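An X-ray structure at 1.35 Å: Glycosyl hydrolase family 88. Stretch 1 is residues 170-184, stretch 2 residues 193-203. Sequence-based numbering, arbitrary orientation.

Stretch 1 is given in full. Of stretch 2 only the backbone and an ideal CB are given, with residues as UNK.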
# COMPACT_ATOMS: atom_id res chain seq x y z
N PRO A 170 11.57 -15.30 7.27
CA PRO A 170 10.39 -15.12 6.43
C PRO A 170 10.42 -13.79 5.69
O PRO A 170 10.74 -12.75 6.29
CB PRO A 170 9.24 -15.13 7.44
CG PRO A 170 9.87 -14.52 8.71
CD PRO A 170 11.32 -14.95 8.68
N VAL A 171 10.06 -13.83 4.41
CA VAL A 171 9.93 -12.61 3.60
C VAL A 171 8.55 -12.64 2.95
O VAL A 171 8.18 -13.61 2.28
CB VAL A 171 11.02 -12.56 2.50
CG1 VAL A 171 10.86 -11.29 1.64
CG2 VAL A 171 12.40 -12.60 3.13
N ILE A 172 7.76 -11.61 3.18
CA ILE A 172 6.42 -11.56 2.61
C ILE A 172 6.37 -10.64 1.40
O ILE A 172 7.19 -9.73 1.27
CB ILE A 172 5.35 -11.17 3.67
CG1 ILE A 172 5.44 -9.70 4.15
CG2 ILE A 172 5.44 -12.12 4.86
CD1 ILE A 172 4.43 -9.37 5.27
N ILE A 173 5.42 -10.87 0.51
CA ILE A 173 5.29 -10.08 -0.70
C ILE A 173 5.09 -8.58 -0.35
O ILE A 173 5.57 -7.69 -1.08
CB ILE A 173 4.16 -10.64 -1.61
CG1 ILE A 173 4.25 -10.05 -3.02
CG2 ILE A 173 2.76 -10.38 -1.02
CD1 ILE A 173 5.43 -10.58 -3.86
N ASP A 174 4.38 -8.32 0.75
CA ASP A 174 4.10 -6.94 1.19
C ASP A 174 5.40 -6.14 1.40
O ASP A 174 5.40 -4.90 1.32
CB ASP A 174 3.31 -6.89 2.51
CG ASP A 174 2.28 -8.02 2.68
OD1 ASP A 174 2.55 -9.21 2.37
OD2 ASP A 174 1.22 -7.71 3.26
N ASN A 175 6.50 -6.83 1.69
CA ASN A 175 7.80 -6.20 1.96
C ASN A 175 8.27 -5.39 0.73
O ASN A 175 9.05 -4.45 0.90
CB ASN A 175 8.81 -7.29 2.37
CG ASN A 175 10.00 -6.81 3.22
OD1 ASN A 175 10.43 -7.54 4.13
ND2 ASN A 175 10.55 -5.62 2.93
N LEU A 176 7.81 -5.73 -0.48
CA LEU A 176 8.14 -4.89 -1.64
C LEU A 176 7.76 -3.42 -1.41
O LEU A 176 8.45 -2.51 -1.87
CB LEU A 176 7.48 -5.39 -2.93
CG LEU A 176 8.04 -6.72 -3.46
CD1 LEU A 176 7.03 -7.29 -4.45
CD2 LEU A 176 9.41 -6.53 -4.12
N MET A 177 6.63 -3.19 -0.73
CA MET A 177 6.14 -1.82 -0.56
C MET A 177 7.09 -1.02 0.31
O MET A 177 7.25 0.18 0.11
CB MET A 177 4.74 -1.85 0.06
CG MET A 177 3.72 -2.59 -0.80
SD MET A 177 3.38 -1.78 -2.38
CE MET A 177 2.57 -0.29 -1.76
N ASN A 178 7.69 -1.69 1.29
CA ASN A 178 8.61 -1.06 2.22
C ASN A 178 9.95 -0.69 1.59
O ASN A 178 10.73 0.03 2.19
CB ASN A 178 8.76 -1.97 3.44
CG ASN A 178 7.52 -1.96 4.29
OD1 ASN A 178 7.08 -0.90 4.73
ND2 ASN A 178 6.92 -3.13 4.52
N LEU A 179 10.23 -1.17 0.39
CA LEU A 179 11.45 -0.79 -0.33
C LEU A 179 11.47 0.68 -0.74
O LEU A 179 12.54 1.27 -0.84
CB LEU A 179 11.66 -1.66 -1.56
CG LEU A 179 11.70 -3.16 -1.30
CD1 LEU A 179 12.01 -3.88 -2.60
CD2 LEU A 179 12.68 -3.53 -0.18
N GLU A 180 10.29 1.28 -0.94
CA GLU A 180 10.22 2.66 -1.44
C GLU A 180 10.99 3.59 -0.48
O GLU A 180 11.76 4.47 -0.89
CB GLU A 180 8.77 3.11 -1.61
CG GLU A 180 8.72 4.45 -2.35
CD GLU A 180 7.34 4.97 -2.59
OE1 GLU A 180 7.20 6.15 -2.96
OE2 GLU A 180 6.38 4.19 -2.47
N TYR A 181 10.76 3.38 0.82
CA TYR A 181 11.44 4.10 1.88
C TYR A 181 12.96 4.04 1.70
O TYR A 181 13.65 5.08 1.77
CB TYR A 181 11.03 3.49 3.20
CG TYR A 181 11.48 4.23 4.47
CD1 TYR A 181 12.06 5.51 4.46
CD2 TYR A 181 11.26 3.61 5.71
CE1 TYR A 181 12.41 6.13 5.67
CE2 TYR A 181 11.58 4.21 6.90
CZ TYR A 181 12.16 5.46 6.89
OH TYR A 181 12.46 6.03 8.10
N LEU A 182 13.51 2.85 1.45
CA LEU A 182 14.96 2.71 1.31
C LEU A 182 15.49 3.29 0.01
O LEU A 182 16.61 3.80 0.00
CB LEU A 182 15.38 1.25 1.42
CG LEU A 182 15.45 0.62 2.80
CD1 LEU A 182 16.05 -0.77 2.69
CD2 LEU A 182 16.27 1.49 3.73
N TYR A 183 14.76 3.15 -1.10
CA TYR A 183 15.23 3.82 -2.33
C TYR A 183 15.37 5.32 -2.10
O TYR A 183 16.39 5.93 -2.45
CB TYR A 183 14.28 3.60 -3.49
CG TYR A 183 14.17 2.18 -4.03
CD1 TYR A 183 15.28 1.44 -4.42
CD2 TYR A 183 12.90 1.61 -4.23
CE1 TYR A 183 15.13 0.17 -4.94
CE2 TYR A 183 12.76 0.34 -4.75
CZ TYR A 183 13.87 -0.37 -5.11
OH TYR A 183 13.72 -1.64 -5.64
N TRP A 184 14.36 5.91 -1.47
CA TRP A 184 14.36 7.33 -1.19
C TRP A 184 15.49 7.69 -0.23
O TRP A 184 16.25 8.62 -0.47
CB TRP A 184 13.00 7.77 -0.59
CG TRP A 184 13.06 9.16 -0.06
CD1 TRP A 184 12.93 10.32 -0.77
CD2 TRP A 184 13.36 9.54 1.30
NE1 TRP A 184 13.11 11.40 0.08
CE2 TRP A 184 13.37 10.95 1.35
CE3 TRP A 184 13.58 8.83 2.49
CZ2 TRP A 184 13.61 11.67 2.54
CZ3 TRP A 184 13.83 9.53 3.67
CH2 TRP A 184 13.84 10.94 3.68
N UNK A 193 24.47 1.77 -0.12
CA UNK A 193 24.15 0.40 0.29
C UNK A 193 22.70 0.24 0.69
O UNK A 193 22.12 -0.84 0.52
CB UNK A 193 25.05 -0.03 1.45
N UNK A 194 22.07 1.32 1.16
CA UNK A 194 20.63 1.26 1.46
C UNK A 194 19.84 1.10 0.17
O UNK A 194 18.92 0.27 0.08
CB UNK A 194 20.17 2.51 2.21
N UNK A 195 20.17 1.92 -0.82
CA UNK A 195 19.49 1.86 -2.12
C UNK A 195 19.72 0.49 -2.76
O UNK A 195 18.77 -0.15 -3.23
CB UNK A 195 19.99 2.97 -3.05
N UNK A 196 20.97 0.02 -2.75
CA UNK A 196 21.33 -1.25 -3.36
C UNK A 196 20.64 -2.42 -2.65
O UNK A 196 20.25 -3.39 -3.30
CB UNK A 196 22.85 -1.44 -3.33
N UNK A 197 20.47 -2.31 -1.34
CA UNK A 197 19.80 -3.37 -0.59
C UNK A 197 18.34 -3.49 -1.03
O UNK A 197 17.83 -4.59 -1.19
CB UNK A 197 19.88 -3.10 0.91
N UNK A 198 17.67 -2.36 -1.20
CA UNK A 198 16.29 -2.36 -1.63
C UNK A 198 16.22 -3.02 -3.02
O UNK A 198 15.37 -3.88 -3.27
CB UNK A 198 15.72 -0.94 -1.65
N UNK A 199 17.14 -2.63 -3.91
CA UNK A 199 17.09 -3.16 -5.26
C UNK A 199 17.36 -4.67 -5.24
O UNK A 199 16.67 -5.44 -5.90
CB UNK A 199 18.10 -2.44 -6.16
N UNK A 200 18.32 -5.10 -4.43
CA UNK A 200 18.59 -6.54 -4.28
C UNK A 200 17.37 -7.30 -3.77
O UNK A 200 17.03 -8.37 -4.29
CB UNK A 200 19.77 -6.76 -3.33
N UNK A 201 16.68 -6.75 -2.77
CA UNK A 201 15.46 -7.38 -2.27
C UNK A 201 14.45 -7.58 -3.41
O UNK A 201 13.84 -8.65 -3.54
CB UNK A 201 14.84 -6.53 -1.15
N UNK A 202 14.26 -6.56 -4.24
CA UNK A 202 13.32 -6.64 -5.36
C UNK A 202 13.75 -7.73 -6.35
O UNK A 202 12.89 -8.45 -6.89
CB UNK A 202 13.22 -5.29 -6.07
N UNK A 203 15.04 -7.84 -6.63
CA UNK A 203 15.54 -8.87 -7.54
C UNK A 203 15.34 -10.28 -6.96
O UNK A 203 14.81 -11.17 -7.63
CB UNK A 203 17.02 -8.63 -7.84

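Stretch 2 is helical throughout and runs nearly antiparallel to the helix of stretch 1, at 154° with the axes 7.8 Å apart at closest approach. No hydrogen bond directly joins the two stretches.

Position 193 has nothing of stretch 1 within 5.5 Å of its ideal CB; any helix-tolerant residue would do. It is Glu-193. At 194 the bond from CA to CB points sideways, with the ideal CB 4.3 Å from Leu-182 CD2, so an apolar stem is favoured while the rest may go elsewhere. Trp-194 does this: its CB packs on Leu-182 and its indole leads away.

Position 195 also points sideways, near the carbonyl end of Leu-182 and Tyr-183 but within reach of the tyrosine ring. Leucine, methionine or an aromatic could extend there. Phe-195, with chi1 t, offers its ring face to the edge of Tyr-183; the planes meet at 60° and the centroids lie 5.4 Å apart. Position 196 points away, so stretch 1 leaves the choice open; it is Asp-196.

At 197 the ideal CB lies 4.8 Å from Leu-182 CD1, a marginal approach that small residues fit; Ala-197 adds little. At 198 the CA-to-CB bond points toward stretch 1, the ideal CB 3.5 Å from Tyr-183 CE1 and 3.8 Å from Leu-182 CB. With so little room, alanine or glycine is expected, and alanine also favours the helix. Ala-198 places its methyl over a face of the Tyr-183 ring, CB 3.9 Å from the centroid, a CH-pi contact.

Position 199 points away overall, yet its ideal CB is 4.1 Å from Tyr-183 CE1; a long chain with an aliphatic base fits. Lys-199 is fully extended, its amine bonded elsewhere in the structure. Position 200 faces away and accepts many residues; it is Thr-200.

Position 201 points toward Leu-179, with Val-171 and Asn-175 farther along and the carbonyl of Ile-172 beyond. A long or flat side chain could fill this space, and a polar tip could exploit the carbonyl. His-201 lays a ring face against Leu-179 CD2, while a water O links its NE2 (2.9 Å) to Ile-172 O (2.8 Å).

At 202 the ideal CB lies 3.7 Å from Tyr-183 OH and 3.9 Å from Leu-179 CD1, so a small apolar residue suits. Ala-202 helps Ala-198, Phe-195 and Lys-199 form the hole that receives Tyr-183. Position 203 points away, unconstrained by stretch 1; it is Val-203.

Stretch 2 193-203: EWFDAAKTHAV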
# COMPACT_ATOMS: atom_id res chain seq x y z
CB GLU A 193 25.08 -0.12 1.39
CG GLU A 193 26.54 -0.41 0.92
CD GLU A 193 27.30 -1.37 1.83
OE1 GLU A 193 28.10 -0.86 2.59
OE2 GLU A 193 27.12 -2.61 1.77
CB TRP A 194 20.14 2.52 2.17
CG TRP A 194 20.67 2.72 3.58
CD1 TRP A 194 21.52 1.90 4.28
CD2 TRP A 194 20.38 3.83 4.45
NE1 TRP A 194 21.78 2.44 5.53
CE2 TRP A 194 21.08 3.61 5.66
CE3 TRP A 194 19.59 4.98 4.32
CZ2 TRP A 194 21.01 4.51 6.74
CZ3 TRP A 194 19.53 5.88 5.39
CH2 TRP A 194 20.23 5.64 6.58
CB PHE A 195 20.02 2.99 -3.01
CG PHE A 195 19.39 3.05 -4.37
CD1 PHE A 195 19.86 2.25 -5.40
CD2 PHE A 195 18.32 3.89 -4.60
CE1 PHE A 195 19.27 2.30 -6.66
CE2 PHE A 195 17.72 3.94 -5.85
CZ PHE A 195 18.19 3.15 -6.88
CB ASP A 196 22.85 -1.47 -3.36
CG ASP A 196 23.60 -0.42 -4.19
OD1 ASP A 196 22.98 0.26 -5.03
OD2 ASP A 196 24.83 -0.30 -3.99
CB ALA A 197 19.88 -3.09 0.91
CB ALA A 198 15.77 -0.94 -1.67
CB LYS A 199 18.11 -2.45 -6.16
CG LYS A 199 17.99 -2.95 -7.59
CD LYS A 199 18.88 -2.20 -8.57
CE LYS A 199 18.52 -2.64 -9.99
NZ LYS A 199 19.38 -1.98 -10.99
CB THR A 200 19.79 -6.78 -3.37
OG1 THR A 200 20.95 -6.18 -3.96
CG2 THR A 200 20.05 -8.29 -3.19
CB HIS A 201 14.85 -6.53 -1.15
CG HIS A 201 13.63 -7.13 -0.54
ND1 HIS A 201 13.62 -7.61 0.76
CD2 HIS A 201 12.40 -7.38 -1.04
CE1 HIS A 201 12.44 -8.11 1.03
NE2 HIS A 201 11.67 -7.97 -0.04
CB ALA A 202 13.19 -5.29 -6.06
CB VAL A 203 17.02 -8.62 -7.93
CG1 VAL A 203 17.55 -9.79 -8.74
CG2 VAL A 203 17.13 -7.32 -8.73
O HOH W 1 9.11 -9.12 -0.72
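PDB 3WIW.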